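Acyl-CoA dehydrogenase (Mycobacterium thermoresistibile, PDB 3PFD) probably catalyses the FAD-dependent oxidation of saturated acyl-CoA to 2,3-dehydroacyl-CoA in fatty acid metabolism, passing the electrons to an acceptor. Local coordinates at residues 77-80 with 81-84; 304-307 with 308-311. All coordinates share one frame; numbering follows the deposited sequence.

Contact 1. Residues 77-80 with 81-84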
loop_
_atom_site.group_PDB
_atom_site.type_symbol
_atom_site.label_atom_id
_atom_site.label_comp_id
_atom_site.label_asym_id
_atom_site.label_seq_id
_atom_site.Cartn_x
_atom_site.Cartn_y
_atom_site.Cartn_z
ATOM N N GLY C 77 6.516 -40.393 3.660
ATOM C CA GLY C 77 5.592 -40.201 2.550
ATOM C C GLY C 77 4.436 -39.248 2.850
ATOM O O GLY C 77 3.327 -39.456 2.383
ATOM N N ALA C 78 4.703 -38.191 3.614
ATOM C CA ALA C 78 3.678 -37.214 3.961
ATOM C C ALA C 78 3.237 -36.401 2.739
ATOM O O ALA C 78 4.007 -36.176 1.804
ATOM C CB ALA C 78 4.161 -36.297 5.084
ATOM N N ASP C 79 1.984 -35.983 2.744
ATOM C CA ASP C 79 1.450 -35.167 1.665
ATOM C C ASP C 79 2.066 -33.751 1.760
ATOM O O ASP C 79 2.625 -33.373 2.799
ATOM C CB ASP C 79 -0.080 -35.121 1.756
ATOM C CG ASP C 79 -0.559 -34.337 2.971
ATOM O OD1 ASP C 79 -0.383 -33.105 2.993
ATOM O OD2 ASP C 79 -1.086 -34.944 3.924
ATOM N N SER C 80 1.961 -32.982 0.680
ATOM C CA SER C 80 2.717 -31.729 0.553
ATOM C C SER C 80 2.206 -30.608 1.448
ATOM O O SER C 80 2.953 -29.668 1.749
ATOM C CB SER C 80 2.726 -31.267 -0.896
ATOM O OG SER C 80 1.399 -31.019 -1.323
ATOM N N VAL C 81 0.937 -30.684 1.849
ATOM C CA VAL C 81 0.389 -29.736 2.822
ATOM C C VAL C 81 1.016 -30.017 4.206
ATOM O O VAL C 81 1.393 -29.080 4.929
ATOM C CB VAL C 81 -1.182 -29.787 2.908
ATOM C CG1 VAL C 81 -1.704 -28.877 3.990
ATOM C CG2 VAL C 81 -1.849 -29.447 1.563
ATOM N N ALA C 82 1.124 -31.299 4.571
ATOM C CA ALA C 82 1.767 -31.685 5.833
ATOM C C ALA C 82 3.216 -31.144 5.874
ATOM O O ALA C 82 3.643 -30.522 6.856
ATOM C CB ALA C 82 1.734 -33.209 6.026
ATOM N N THR C 83 3.945 -31.349 4.783
ATOM C CA THR C 83 5.282 -30.805 4.645
ATOM C C THR C 83 5.303 -29.276 4.832
ATOM O O THR C 83 6.162 -28.796 5.573
ATOM C CB THR C 83 5.911 -31.221 3.326
ATOM O OG1 THR C 83 6.055 -32.648 3.319
ATOM C CG2 THR C 83 7.283 -30.599 3.160
ATOM N N CYS C 84 4.350 -28.539 4.228
ATOM C CA CYS C 84 4.243 -27.084 4.462
ATOM C C CYS C 84 4.013 -26.740 5.937
ATOM O O CYS C 84 4.599 -25.790 6.467
ATOM C CB CYS C 84 3.145 -26.416 3.598
ATOM S SG CYS C 84 3.497 -26.253 1.853
HETATM O O HOH W 1 5.268 -34.070 0.495
#
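D79 turns its carboxylate to the N-terminal end of helix 80-91, where OD1 accepts from A82 N at 2.8 Å. The amide comes from above the carboxylate plane, 38° out of it, yet the N-H points fairly straight at the oxygen. A chi1 of 69° places CG between the backbone N and the carbonyl carbon of D79, and this turns the acid toward the helix start. The same residue bonds through its main chain: T83 N donates to D79 O at 3.1 Å. The other carboxylate oxygen, OD2, is hydrogen-bonded to H23 NE2, which together with the OD1 bond should limit the rotation of the group. Beside the acid, the methyl CB of A78 meets the methyl CB of A82 at 4.0 Å. A water links A78 O and T83 OG1. It donates to A78 O at 2.8 Å and lies 3.3 Å from T83 OG1. S80 OG is hydrogen-bonded to A316 O of helix 292-321. The negative carboxylate at this end would probably interact well with the helix dipole. The arrangement is an aspartate N-cap, here starting helix 80-91 in the N-terminal domain of the acyl-CoA dehydrogenase fold.

Contact 2. Residues 304-307 with 308-311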
loop_
_atom_site.group_PDB
_atom_site.type_symbol
_atom_site.label_atom_id
_atom_site.label_comp_id
_atom_site.label_asym_id
_atom_site.label_seq_id
_atom_site.Cartn_x
_atom_site.Cartn_y
_atom_site.Cartn_z
ATOM N N LYS C 304 -4.289 -10.919 6.545
ATOM C CA LYS C 304 -3.328 -11.184 5.486
ATOM C C LYS C 304 -2.571 -12.480 5.699
ATOM O O LYS C 304 -2.387 -13.234 4.737
ATOM C CB LYS C 304 -2.352 -10.006 5.318
ATOM C CG LYS C 304 -3.053 -8.742 4.724
ATOM C CD LYS C 304 -2.033 -7.593 4.539
ATOM C CE LYS C 304 -2.719 -6.305 4.102
ATOM N NZ LYS C 304 -1.684 -5.358 3.533
ATOM N N ILE C 305 -2.146 -12.753 6.942
ATOM C CA ILE C 305 -1.511 -14.057 7.226
ATOM C C ILE C 305 -2.419 -15.257 6.872
ATOM O O ILE C 305 -1.948 -16.275 6.324
ATOM C CB ILE C 305 -1.088 -14.205 8.685
ATOM C CG1 ILE C 305 0.070 -13.251 9.017
ATOM C CG2 ILE C 305 -0.677 -15.648 8.978
ATOM C CD1 ILE C 305 0.369 -13.165 10.521
ATOM N N GLU C 306 -3.712 -15.138 7.174
ATOM C CA GLU C 306 -4.624 -16.261 6.916
ATOM C C GLU C 306 -4.839 -16.434 5.409
ATOM O O GLU C 306 -4.872 -17.557 4.933
ATOM C CB GLU C 306 -5.963 -16.095 7.656
ATOM C CG GLU C 306 -6.993 -17.212 7.410
ATOM C CD GLU C 306 -6.507 -18.636 7.851
ATOM O OE1 GLU C 306 -5.499 -18.767 8.575
ATOM O OE2 GLU C 306 -7.151 -19.624 7.473
ATOM N N ALA C 307 -4.969 -15.335 4.666
ATOM C CA ALA C 307 -5.056 -15.421 3.202
ATOM C C ALA C 307 -3.809 -16.080 2.603
ATOM O O ALA C 307 -3.907 -17.001 1.785
ATOM C CB ALA C 307 -5.282 -14.049 2.574
ATOM N N ALA C 308 -2.642 -15.628 3.043
ATOM C CA ALA C 308 -1.383 -16.218 2.577
ATOM C C ALA C 308 -1.332 -17.727 2.894
ATOM O O ALA C 308 -0.945 -18.528 2.038
ATOM C CB ALA C 308 -0.229 -15.513 3.202
ATOM N N ARG C 309 -1.720 -18.098 4.123
ATOM C CA ARG C 309 -1.687 -19.510 4.558
ATOM C C ARG C 309 -2.547 -20.409 3.637
ATOM O O ARG C 309 -2.068 -21.428 3.115
ATOM C CB ARG C 309 -2.102 -19.651 6.042
ATOM C CG ARG C 309 -2.153 -21.098 6.540
ATOM C CD ARG C 309 -2.637 -21.248 7.996
ATOM N NE ARG C 309 -1.618 -20.804 8.948
ATOM C CZ ARG C 309 -1.672 -19.676 9.662
ATOM N NH1 ARG C 309 -2.712 -18.849 9.550
ATOM N NH2 ARG C 309 -0.674 -19.375 10.496
ATOM N N LEU C 310 -3.805 -20.025 3.442
ATOM C CA LEU C 310 -4.698 -20.784 2.590
ATOM C C LEU C 310 -4.208 -20.925 1.141
ATOM O O LEU C 310 -4.368 -21.991 0.521
ATOM C CB LEU C 310 -6.089 -20.158 2.616
ATOM C CG LEU C 310 -6.680 -20.205 4.022
ATOM C CD1 LEU C 310 -7.870 -19.239 4.110
ATOM C CD2 LEU C 310 -7.090 -21.665 4.352
ATOM N N MET C 311 -3.616 -19.857 0.604
ATOM C CA MET C 311 -3.096 -19.919 -0.751
ATOM C C MET C 311 -1.830 -20.805 -0.843
ATOM O O MET C 311 -1.639 -21.518 -1.823
ATOM C CB MET C 311 -2.859 -18.530 -1.332
ATOM C CG MET C 311 -2.498 -18.611 -2.816
ATOM S SD MET C 311 -2.945 -17.173 -3.775
ATOM C CE MET C 311 -1.719 -15.993 -3.260
#
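R309 N donates to I305 O at 2.9 Å, one turn back along helix 292-321. The side chain of R309 bonds within the same turn: its NH1 donates to OE1 of E306 at 3.0 Å, in a salt bridge within the chain. OE2 of E306 forms a salt bridge with R318 of the second subunit. OE1 lies at the edge of the R309 guanidinium, close to its plane, and NH1 reaches it nearly along the C-O direction. The hydrogen bond is bent, with 143° at the hydrogen. The carboxylate and guanidinium planes are 33° apart, so the two groups do not lie flat together. Both side chains start with CG anti to the backbone N. E306 then turns at chi2 (61°) and R309 at chi3, which brings their charged ends together. The guanidinium has other partners too: NE makes a salt bridge with E88, and NH2 is bonded to Q268. These bonds should hold it firmly in rotation. The methyl CG2 of I305 approaches it obliquely, 3.8 Å from NH1. The other oxygen of E306, OE2, lies 3.5 Å from CD1 of L310, so this apolar branch packs against the acid. The main chain makes regular i to i+4 bonds. A308 N donates to K304 O at 2.9 Å, and M311 N donates to A307 O at 3.1 Å. A307, A308 and M311 rest on F336 of helix 326-352, while A307 and M311 also meet the second subunit. The E306-R309 pair is an i to i+3 salt bridge on an alpha-helix. It lies on helix 292-321 of the largely helical C-terminal domain, where the helix also helps form a subunit interface of the tetramer.

From the N terminus, contact 1 comes first. It turns the loop after helix 53-61 into helix 80-91, in the N-terminal domain. Contact 2 follows much later, on helix 292-321 of the C-terminal domain. Each is local, and neither closes a long loop. They lie in series and do not nest or cross. Their centres are about 17 Å apart and their nearest atoms about 7 Å, with no touch. Helix 292-321 links them: its later turns meet the start of helix 80-91, as V81 touches Y313. E88, further along helix 80-91, pairs with R309. The two helical domains are thus joined at both sites.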